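Local coordinates for replication initiator A family protein (Staphylococcus aureus CA-347, PDB 4PT7), which initiates replication of staphylococcal multiresistance plasmids, with its copies assembling at the plasmid replication origin, at the interface of chains A and B. Sequence-based numbering; all coordinates share one arbitrary frame. Chains: chain A/B, Replication initiator A family protein.

The interface of chains A and B. Residues chain A 17-19, 24, 38; chain B 17-19, 24, 38.
A:Tyr17 and B:Ile19 pair through their backbones, and the same pairing recurs with the chains exchanged, joining strand 16-20 of each subunit into a two-stranded antiparallel sheet across a two-fold axis. This contact between two copies of a four-copy assembly probably serves RepA dimerisation, though the structure alone does not prove it. In the outer bond A:Tyr17 N donates to B:Ile19 O at 2.9 Å. The inner one, from B:Ile19 N to A:Tyr17 O, measures 3.0 Å. With the twin pair this makes four bonds around the bridge between A:Gln18 and B:Gln18.

One face of this sheet is apolar. A:Tyr17 and B:Tyr17 bury most surface in the patch, 51 and 53 Å², and each presents one ring edge to a phenylalanine of the partner. B:Phe24 is turned 76° from the A:Tyr17 ring, an edge-to-face pair; B:Phe24 CD1 lies in the plane of the tyrosine ring at its edge, 3.6 Å from A:Tyr17 CD1. The tyrosine CD1-CE1 edge comes down over one face of the phenylalanine, displaced towards its CD1-CE1 rim. A:Tyr17 CG stands anti to its carbonyl carbon (chi1 -74°), which carries the ring out beside the strand to B:Phe24.

At the opposite rim of the same phenylalanine, CE2 and CZ, and on the same side of its plane, comes the A:Ile38 CG2 methyl of helix 34-52; in the twin, A:Phe24 CE2 touches B:Ile38 CG2 at 3.6 Å. A:Phe24 and B:Phe24 each bridge the strand and the helix of the opposite subunit, tying the small sheet to the helices beneath it. On the opposite face A:Gln18 and B:Gln18 run alongside each other in the same direction, their amide planes 29° apart; at 4.1 Å A:Gln18 NE2 and B:Gln18 OE1 are too far apart for a hydrogen bond.

Near the axis, on the apolar face, the A:Ile19 CD1 methyl meets B:Ile19 CD1 at 3.7 Å.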
# COMPACT_ATOMS: atom_id res chain seq x y z
N TYR A 17 -20.86 8.38 -5.78
CA TYR A 17 -20.78 7.03 -6.30
C TYR A 17 -20.58 6.24 -5.03
O TYR A 17 -19.85 6.66 -4.13
CB TYR A 17 -19.60 6.87 -7.25
CG TYR A 17 -19.84 7.54 -8.58
CD1 TYR A 17 -18.99 8.54 -9.04
CD2 TYR A 17 -20.95 7.18 -9.36
CE1 TYR A 17 -19.23 9.17 -10.25
CE2 TYR A 17 -21.19 7.82 -10.58
CZ TYR A 17 -20.33 8.81 -11.02
OH TYR A 17 -20.55 9.43 -12.22
N GLN A 18 -21.26 5.11 -4.94
CA GLN A 18 -21.21 4.29 -3.74
C GLN A 18 -20.45 2.99 -3.92
O GLN A 18 -20.79 2.17 -4.76
CB GLN A 18 -22.64 3.94 -3.29
CG GLN A 18 -23.54 5.14 -3.12
CD GLN A 18 -24.98 4.73 -2.76
OE1 GLN A 18 -25.66 4.04 -3.53
NE2 GLN A 18 -25.43 5.15 -1.59
N ILE A 19 -19.43 2.80 -3.08
CA ILE A 19 -18.67 1.57 -3.15
C ILE A 19 -19.00 0.73 -1.93
O ILE A 19 -18.94 1.22 -0.81
CB ILE A 19 -17.17 1.83 -3.14
CG1 ILE A 19 -16.80 2.79 -4.28
CG2 ILE A 19 -16.43 0.51 -3.27
CD1 ILE A 19 -15.32 3.11 -4.32
N PHE A 24 -13.59 -3.60 0.99
CA PHE A 24 -12.36 -3.23 1.68
C PHE A 24 -12.10 -4.07 2.92
O PHE A 24 -11.14 -3.85 3.64
CB PHE A 24 -12.39 -1.76 2.10
CG PHE A 24 -12.56 -0.80 0.95
CD1 PHE A 24 -13.83 -0.51 0.45
CD2 PHE A 24 -11.45 -0.20 0.36
CE1 PHE A 24 -13.99 0.38 -0.62
CE2 PHE A 24 -11.60 0.69 -0.70
CZ PHE A 24 -12.87 0.98 -1.19
N ILE A 38 -14.20 1.38 -8.08
CA ILE A 38 -14.79 2.62 -8.58
C ILE A 38 -15.67 2.36 -9.80
O ILE A 38 -16.74 2.94 -9.92
CB ILE A 38 -13.68 3.64 -8.92
CG1 ILE A 38 -12.96 4.06 -7.64
CG2 ILE A 38 -14.27 4.84 -9.64
CD1 ILE A 38 -11.88 5.11 -7.84
N TYR B 17 -19.04 3.48 0.99
CA TYR B 17 -18.20 4.65 1.19
C TYR B 17 -18.68 5.48 0.01
O TYR B 17 -18.87 4.96 -1.08
CB TYR B 17 -16.72 4.30 1.04
CG TYR B 17 -16.18 3.57 2.24
CD1 TYR B 17 -15.49 2.37 2.09
CD2 TYR B 17 -16.37 4.07 3.53
CE1 TYR B 17 -15.01 1.67 3.20
CE2 TYR B 17 -15.90 3.39 4.64
CZ TYR B 17 -15.22 2.19 4.47
OH TYR B 17 -14.74 1.52 5.57
N GLN B 18 -18.89 6.77 0.25
CA GLN B 18 -19.40 7.68 -0.77
C GLN B 18 -18.37 8.65 -1.32
O GLN B 18 -17.82 9.47 -0.58
CB GLN B 18 -20.59 8.48 -0.22
CG GLN B 18 -21.78 7.63 0.18
CD GLN B 18 -22.85 8.43 0.92
OE1 GLN B 18 -24.04 8.30 0.63
NE2 GLN B 18 -22.43 9.25 1.88
N ILE B 19 -18.16 8.61 -2.63
CA ILE B 19 -17.23 9.52 -3.27
C ILE B 19 -18.01 10.56 -4.06
O ILE B 19 -18.87 10.21 -4.87
CB ILE B 19 -16.28 8.78 -4.24
CG1 ILE B 19 -15.54 7.65 -3.51
CG2 ILE B 19 -15.25 9.77 -4.81
CD1 ILE B 19 -14.73 6.76 -4.43
N PHE B 24 -15.08 13.31 -10.33
CA PHE B 24 -14.89 12.68 -11.62
C PHE B 24 -15.36 13.54 -12.79
O PHE B 24 -15.25 13.15 -13.94
CB PHE B 24 -15.62 11.33 -11.68
CG PHE B 24 -15.23 10.38 -10.59
CD1 PHE B 24 -15.89 10.39 -9.36
CD2 PHE B 24 -14.22 9.44 -10.79
CE1 PHE B 24 -15.55 9.49 -8.35
CE2 PHE B 24 -13.87 8.53 -9.78
CZ PHE B 24 -14.54 8.56 -8.56
N ILE B 38 -10.84 7.64 -2.75
CA ILE B 38 -11.33 6.61 -1.85
C ILE B 38 -11.06 7.00 -0.39
O ILE B 38 -11.96 6.95 0.45
CB ILE B 38 -10.69 5.25 -2.21
CG1 ILE B 38 -11.30 4.76 -3.53
CG2 ILE B 38 -10.90 4.24 -1.10
CD1 ILE B 38 -10.64 3.54 -4.13